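Local coordinates for protein putative hexose oxidase (Nonomuraea sp. ATCC 39727, PDB 5AWV) that probably oxidises the sugar moiety of teicoplanin-type glycopeptide antibiotics, using a flavin-adenine dinucleotide cofactor attached covalently to the protein, at residues Lys46-Asn51 against Ile105-Leu110; Ala85-Gly90 against Phe96-Asp101. All blocks are in the same frame, centred on the assembly; numbering follows the deposited sequence.

Contact 1 (Lys46-Asn51 against Ile105-Leu110); sequences KLRGAN and IIDMSL
Arg48 reaches from the loop that follows helix 42-46 to Asp107 on strand 104-107 and joins it in a salt bridge. The main bond runs from Arg48 NE to Asp107 OD2, 2.9 Å long with an N-H...O angle of 154°; the oxygen lies in the guanidinium plane and receives the hydrogen on its syn lone pair. Arg48 NH2 adds weak bonds to both carboxylate oxygens of Asp107, 2.9 Å to OD1 and 3.0 Å to OD2, while the guanidinium and carboxylate planes stand 47° apart. Arg48 spans the distance because its chain runs extended from CG to NE, after CG has taken the position between the backbone N and the carbonyl carbon (chi1 75°). NH2 also bonds Ser88 O, its strongest polar partner, and NH1 is hydrogen-bonded too, so the guanidinium is well supplied with acceptors.

On the carboxylate, OD1 is kept busy by its own chain. Ser109 N donates to Asp107 OD1 at 2.9 Å, closing an Asx turn after Asp107, and Ser109 OG donates a second bond of 2.6 Å to the same OD1 from the syn side, somewhat out of the carboxylate plane. The same hydroxyl oxygen of Ser109, OG, lies over one face of the guanidinium, 3.3 Å from NH2 of Arg48, but at an angle too poor for a hydrogen bond. Leu140 of the second subunit packs on Ser109.

Between Asp107 and Ser109 in the chain, Met108 lies with its side chain against the FAD and Val86. With Ser109 fixing OD1 and Arg48 engaging mainly OD2, the carboxylate has little freedom to rotate, and the cluster of donors around it would probably favour its ionised form.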
loop_
_atom_site.group_PDB
_atom_site.type_symbol
_atom_site.label_atom_id
_atom_site.label_comp_id
_atom_site.label_asym_id
_atom_site.label_seq_id
_atom_site.Cartn_x
_atom_site.Cartn_y
_atom_site.Cartn_z
ATOM N N LYS A 46 6.872 15.640 9.032
ATOM C CA LYS A 46 7.021 16.216 7.699
ATOM C C LYS A 46 7.855 15.254 6.885
ATOM O O LYS A 46 7.794 15.228 5.641
ATOM C CB LYS A 46 7.755 17.572 7.810
ATOM C CG LYS A 46 7.823 18.425 6.543
ATOM C CD LYS A 46 8.758 19.635 6.761
ATOM C CE LYS A 46 10.128 19.320 6.312
ATOM N NZ LYS A 46 10.121 19.336 4.819
ATOM N N LEU A 47 8.702 14.516 7.574
ATOM C CA LEU A 47 9.718 13.697 6.874
ATOM C C LEU A 47 9.410 12.244 6.898
ATOM O O LEU A 47 10.279 11.422 6.675
ATOM C CB LEU A 47 11.118 13.951 7.458
ATOM C CG LEU A 47 11.718 15.311 7.153
ATOM C CD1 LEU A 47 12.977 15.447 7.982
ATOM C CD2 LEU A 47 11.977 15.602 5.668
ATOM N N ARG A 48 8.208 11.861 7.243
ATOM C CA ARG A 48 8.040 10.407 7.332
ATOM C C ARG A 48 7.539 9.709 6.076
ATOM O O ARG A 48 7.324 8.536 6.087
ATOM C CB ARG A 48 7.213 10.044 8.528
ATOM C CG ARG A 48 5.762 10.296 8.439
ATOM C CD ARG A 48 5.213 9.654 9.719
ATOM N NE ARG A 48 3.778 9.657 9.642
ATOM C CZ ARG A 48 3.002 8.682 9.148
ATOM N NH1 ARG A 48 3.477 7.500 8.803
ATOM N NH2 ARG A 48 1.712 8.899 9.108
ATOM N N GLY A 49 7.435 10.424 4.978
ATOM C CA GLY A 49 7.326 9.781 3.675
ATOM C C GLY A 49 8.508 8.878 3.384
ATOM O O GLY A 49 9.651 9.193 3.749
ATOM N N ALA A 50 8.230 7.755 2.700
ATOM C CA ALA A 50 9.234 6.807 2.259
ATOM C C ALA A 50 10.178 7.289 1.162
ATOM O O ALA A 50 11.390 6.973 1.184
ATOM C CB ALA A 50 8.583 5.527 1.805
ATOM N N ASN A 51 9.663 8.020 0.194
ATOM C CA ASN A 51 10.447 8.374 -0.918
ATOM C C ASN A 51 11.028 9.772 -0.724
ATOM O O ASN A 51 10.323 10.766 -0.814
ATOM C CB ASN A 51 9.628 8.232 -2.210
ATOM C CG ASN A 51 10.462 8.438 -3.488
ATOM O OD1 ASN A 51 11.529 9.062 -3.485
ATOM N ND2 ASN A 51 10.002 7.853 -4.580
ATOM N N ILE A 105 -1.297 18.500 6.501
ATOM C CA ILE A 105 -1.333 17.027 6.449
ATOM C C ILE A 105 -2.185 16.499 7.582
ATOM O O ILE A 105 -1.973 16.872 8.731
ATOM C CB ILE A 105 0.099 16.448 6.496
ATOM C CG1 ILE A 105 0.834 16.937 5.285
ATOM C CG2 ILE A 105 0.040 14.914 6.537
ATOM C CD1 ILE A 105 2.273 16.525 5.195
ATOM N N ILE A 106 -3.226 15.729 7.284
ATOM C CA ILE A 106 -3.885 14.968 8.293
ATOM C C ILE A 106 -3.149 13.595 8.403
ATOM O O ILE A 106 -3.233 12.750 7.505
ATOM C CB ILE A 106 -5.376 14.793 8.019
ATOM C CG1 ILE A 106 -6.022 16.206 7.937
ATOM C CG2 ILE A 106 -6.012 13.957 9.098
ATOM C CD1 ILE A 106 -7.492 16.199 7.551
ATOM N N ASP A 107 -2.503 13.398 9.545
ATOM C CA ASP A 107 -1.633 12.271 9.773
ATOM C C ASP A 107 -2.382 11.257 10.622
ATOM O O ASP A 107 -2.854 11.581 11.706
ATOM C CB ASP A 107 -0.333 12.724 10.434
ATOM C CG ASP A 107 0.693 11.572 10.566
ATOM O OD1 ASP A 107 0.302 10.488 11.080
ATOM O OD2 ASP A 107 1.835 11.756 10.089
ATOM N N MET A 108 -2.511 10.032 10.119
ATOM C CA MET A 108 -3.327 8.990 10.750
ATOM C C MET A 108 -2.619 8.049 11.705
ATOM O O MET A 108 -3.230 7.025 12.144
ATOM C CB MET A 108 -4.019 8.161 9.698
ATOM C CG MET A 108 -4.775 8.963 8.614
ATOM S SD MET A 108 -6.148 10.007 9.155
ATOM C CE MET A 108 -7.418 8.829 8.972
ATOM N N SER A 109 -1.412 8.408 12.075
ATOM C CA SER A 109 -0.498 7.598 12.911
ATOM C C SER A 109 -1.156 7.056 14.193
ATOM O O SER A 109 -0.845 5.915 14.636
ATOM C CB SER A 109 0.686 8.427 13.385
ATOM O OG SER A 109 1.636 8.757 12.418
ATOM N N LEU A 110 -2.019 7.862 14.813
ATOM C CA LEU A 110 -2.699 7.426 16.040
ATOM C C LEU A 110 -3.840 6.450 15.807
ATOM O O LEU A 110 -4.278 5.830 16.778
ATOM C CB LEU A 110 -3.162 8.643 16.852
ATOM C CG LEU A 110 -2.112 9.634 17.351
ATOM C CD1 LEU A 110 -2.782 10.802 18.024
ATOM C CD2 LEU A 110 -1.150 9.026 18.349
#

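Contact 2 (Ala85-Gly90 against Phe96-Asp101); sequences AVRSGG and FVDNPD. With FAD (flavin-adenine dinucleotide), chain M.
Arg87 grips Asp98 end-on, one nitrogen to each carboxylate oxygen. Arg87 NH1 to Asp98 OD2 is 2.9 Å and nearly straight at 171°; the oxygen sits in the guanidinium plane, yet the nitrogen stands above the plane of the carboxylate. Arg87 NH2 meets the syn lone pair of Asp98 OD1, also at 2.9 Å, with a more bent angle of 146°. The side chains cross at about a right angle, and a bend at chi3 (-61°) turns the Arg87 guanidinium toward the acid. NH2 has a further acceptor in Leu45 O.

Past the strand's end, the backbone turns its N-H groups to the FAD pyrophosphate: Ser88 N and Gly90 N both bond O2A, and Gly89 N bonds O1P. Ser88 OG donates to adenine N7A of FAD at 2.7 Å, while the ribose hydroxyl O2B donates to Val86 O.

Val97 lies between the Arg87 guanidinium and the ribose. Val97 CG1 is 3.6 Å from Arg87 NH1, over one face of the guanidinium, and CG2 rests 3.4 Å from Val86 O, close to the ribose. Ala85 CB packs against the backbone of Phe96 and Val97, 3.7 Å from Phe96 O. Phe96 places CB 3.4 Å from FAD O3B, and its ring stacks with His517.

Segment 85-90 thus meets the pyrophosphate through main-chain N-H groups, as is usual in the PCMH-type FAD domain, whereas the charge of Arg87 is paired with Asp98, probably helping to hold the 96-101 loop beside the ribose.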
loop_
_atom_site.group_PDB
_atom_site.type_symbol
_atom_site.label_atom_id
_atom_site.label_comp_id
_atom_site.label_asym_id
_atom_site.label_seq_id
_atom_site.Cartn_x
_atom_site.Cartn_y
_atom_site.Cartn_z
ATOM N N ALA A 85 -3.797 17.004 2.540
ATOM C CA ALA A 85 -3.514 15.635 2.116
ATOM C C ALA A 85 -3.450 14.743 3.377
ATOM O O ALA A 85 -3.028 15.211 4.436
ATOM C CB ALA A 85 -2.219 15.597 1.356
ATOM N N VAL A 86 -3.907 13.508 3.268
ATOM C CA VAL A 86 -3.905 12.547 4.377
ATOM C C VAL A 86 -2.606 11.753 4.249
ATOM O O VAL A 86 -2.163 11.490 3.150
ATOM C CB VAL A 86 -5.091 11.544 4.306
ATOM C CG1 VAL A 86 -5.046 10.578 5.489
ATOM C CG2 VAL A 86 -6.387 12.322 4.196
ATOM N N ARG A 87 -1.945 11.474 5.367
ATOM C CA ARG A 87 -0.876 10.498 5.377
ATOM C C ARG A 87 -1.193 9.359 6.324
ATOM O O ARG A 87 -1.463 9.559 7.457
ATOM C CB ARG A 87 0.455 11.093 5.754
ATOM C CG ARG A 87 1.615 10.258 5.210
ATOM C CD ARG A 87 2.859 10.485 5.915
ATOM N NE ARG A 87 3.437 11.856 5.916
ATOM C CZ ARG A 87 4.193 12.451 5.018
ATOM N NH1 ARG A 87 4.432 11.951 3.853
ATOM N NH2 ARG A 87 4.745 13.643 5.352
ATOM N N SER A 88 -1.104 8.143 5.825
ATOM C CA SER A 88 -1.252 6.969 6.668
ATOM C C SER A 88 0.122 6.338 6.793
ATOM O O SER A 88 0.848 6.623 7.758
ATOM C CB SER A 88 -2.311 6.061 6.082
ATOM O OG SER A 88 -3.595 6.668 6.224
ATOM N N GLY A 89 0.545 5.525 5.821
ATOM C CA GLY A 89 1.890 4.925 5.941
ATOM C C GLY A 89 3.021 5.683 5.292
ATOM O O GLY A 89 4.180 5.402 5.574
ATOM N N GLY A 90 2.739 6.664 4.420
ATOM C CA GLY A 90 3.803 7.439 3.833
ATOM C C GLY A 90 4.454 6.804 2.616
ATOM O O GLY A 90 5.366 7.392 2.098
ATOM N N PHE A 96 1.927 13.106 -3.780
ATOM C CA PHE A 96 0.545 13.429 -3.471
ATOM C C PHE A 96 0.425 14.050 -2.080
ATOM O O PHE A 96 -0.491 14.839 -1.828
ATOM C CB PHE A 96 -0.356 12.213 -3.527
ATOM C CG PHE A 96 -0.435 11.521 -4.863
ATOM C CD1 PHE A 96 0.051 12.081 -6.057
ATOM C CD2 PHE A 96 -1.080 10.294 -4.940
ATOM C CE1 PHE A 96 -0.109 11.413 -7.258
ATOM C CE2 PHE A 96 -1.217 9.628 -6.159
ATOM C CZ PHE A 96 -0.712 10.173 -7.329
ATOM N N VAL A 97 1.330 13.709 -1.171
ATOM C CA VAL A 97 1.309 14.243 0.168
ATOM C C VAL A 97 2.402 15.276 0.351
ATOM O O VAL A 97 2.116 16.314 0.978
ATOM C CB VAL A 97 1.473 13.120 1.218
ATOM C CG1 VAL A 97 1.453 13.640 2.645
ATOM C CG2 VAL A 97 0.366 12.068 0.992
ATOM N N ASP A 98 3.626 14.979 -0.105
ATOM C CA ASP A 98 4.779 15.808 0.151
ATOM C C ASP A 98 5.064 16.620 -1.131
ATOM O O ASP A 98 5.646 16.127 -2.098
ATOM C CB ASP A 98 5.996 15.012 0.528
ATOM C CG ASP A 98 5.862 14.332 1.877
ATOM O OD1 ASP A 98 5.438 14.990 2.847
ATOM O OD2 ASP A 98 6.253 13.125 1.944
ATOM N N ASN A 99 4.502 17.828 -1.172
ATOM C CA ASN A 99 4.741 18.778 -2.304
ATOM C C ASN A 99 4.630 20.181 -1.717
ATOM O O ASN A 99 3.999 20.354 -0.681
ATOM C CB ASN A 99 3.838 18.510 -3.551
ATOM C CG ASN A 99 2.378 18.683 -3.270
ATOM O OD1 ASN A 99 1.561 17.731 -3.351
ATOM N ND2 ASN A 99 2.013 19.861 -2.868
ATOM N N PRO A 100 5.173 21.181 -2.419
ATOM C CA PRO A 100 5.077 22.548 -1.901
ATOM C C PRO A 100 3.647 23.105 -1.724
ATOM O O PRO A 100 3.458 24.035 -0.939
ATOM C CB PRO A 100 5.870 23.371 -2.922
ATOM C CG PRO A 100 6.600 22.396 -3.800
ATOM C CD PRO A 100 5.976 21.069 -3.655
ATOM N N ASP A 101 2.656 22.605 -2.449
ATOM C CA ASP A 101 1.295 23.128 -2.336
ATOM C C ASP A 101 0.409 22.639 -1.203
ATOM O O ASP A 101 -0.564 23.305 -0.854
ATOM C CB ASP A 101 0.550 22.967 -3.650
ATOM C CG ASP A 101 1.237 23.689 -4.784
ATOM O OD1 ASP A 101 1.898 24.696 -4.548
ATOM O OD2 ASP A 101 1.182 23.211 -5.914
HETATM P PA FAD M . 0.479 7.385 1.911
HETATM O O1A FAD M . 1.660 8.024 1.210
HETATM O O2A FAD M . 0.210 7.643 3.321
HETATM O O5B FAD M . -0.845 7.628 1.081
HETATM C C5B FAD M . -0.953 7.380 -0.362
HETATM C C4B FAD M . -2.109 8.145 -0.926
HETATM O O4B FAD M . -3.371 7.764 -0.364
HETATM C C3B FAD M . -2.050 9.673 -0.776
HETATM O O3B FAD M . -2.724 10.400 -1.832
HETATM C C2B FAD M . -2.763 9.808 0.534
HETATM O O2B FAD M . -3.207 11.112 0.709
HETATM C C1B FAD M . -3.860 8.800 0.442
HETATM N N9A FAD M . -4.284 8.357 1.749
HETATM C C8A FAD M . -3.576 7.845 2.764
HETATM N N7A FAD M . -4.366 7.477 3.797
HETATM C C5A FAD M . -5.618 7.734 3.445
HETATM C C6A FAD M . -6.936 7.649 4.109
HETATM N N6A FAD M . -6.981 7.183 5.354
HETATM N N1A FAD M . -8.027 8.027 3.378
HETATM C C2A FAD M . -7.912 8.523 2.111
HETATM N N3A FAD M . -6.732 8.673 1.449
HETATM C C4A FAD M . -5.589 8.336 2.111
HETATM N N1 FAD M . 1.678 -2.105 -3.214
HETATM C C2 FAD M . 1.201 -3.365 -3.444
HETATM O O2 FAD M . 0.013 -3.509 -3.809
HETATM N N3 FAD M . 1.951 -4.463 -3.262
HETATM C C4 FAD M . 3.183 -4.406 -2.715
HETATM O O4 FAD M . 3.856 -5.440 -2.509
HETATM C C4X FAD M . 3.753 -3.088 -2.404
HETATM N N5 FAD M . 5.007 -2.933 -1.849
HETATM C C5X FAD M . 5.501 -1.715 -1.468
HETATM C C6 FAD M . 6.763 -1.659 -0.840
HETATM C C7 FAD M . 7.239 -0.348 -0.574
HETATM C C7M FAD M . 8.638 -0.197 0.077
HETATM C C8 FAD M . 6.431 0.908 -0.842
HETATM C C8M FAD M . 6.851 2.252 -0.298
HETATM C C9 FAD M . 5.147 0.757 -1.412
HETATM C C9A FAD M . 4.678 -0.477 -1.754
HETATM N N10 FAD M . 3.405 -0.672 -2.354
HETATM C C10 FAD M . 2.904 -1.927 -2.658
HETATM C "C1'" FAD M . 2.547 0.506 -2.711
HETATM C "C2'" FAD M . 1.539 0.831 -1.674
HETATM O "O2'" FAD M . 0.479 -0.089 -1.851
HETATM C "C3'" FAD M . 1.077 2.194 -2.029
HETATM O "O3'" FAD M . 2.246 3.015 -1.989
HETATM C "C4'" FAD M . 0.021 2.690 -1.004
HETATM O "O4'" FAD M . -0.716 3.736 -1.643
HETATM C "C5'" FAD M . 0.739 3.249 0.198
HETATM O "O5'" FAD M . -0.208 3.603 1.225
HETATM P P FAD M . 0.283 4.461 2.445
HETATM O O1P FAD M . -0.797 4.624 3.399
HETATM O O2P FAD M . 1.568 3.956 3.041
HETATM O O3P FAD M . 0.731 5.788 1.668
#

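Strands 84-87 and 104-107 are neighbours in one parallel part of the sheet, and Ile106 O to Arg87 N at 2.8 Å is a probable hydrogen bond between the two contacts, whose centres lie about 7 Å apart. Contact 2 is nested within the chain loop that contact 1 closes. Each uses an arginine-aspartate pair, but contact 2 is buried and shares its surroundings with the FAD, with aliphatic groups around the charges, whereas contact 1 is partly buried and almost wholly polar. Both reach other subunits: contact 1 packs against the second, and Asp101 pairs with Lys189 of the third. Thus 46-51 is tied to strand 104-107, while 96-101 is folded back on the strand that precedes it.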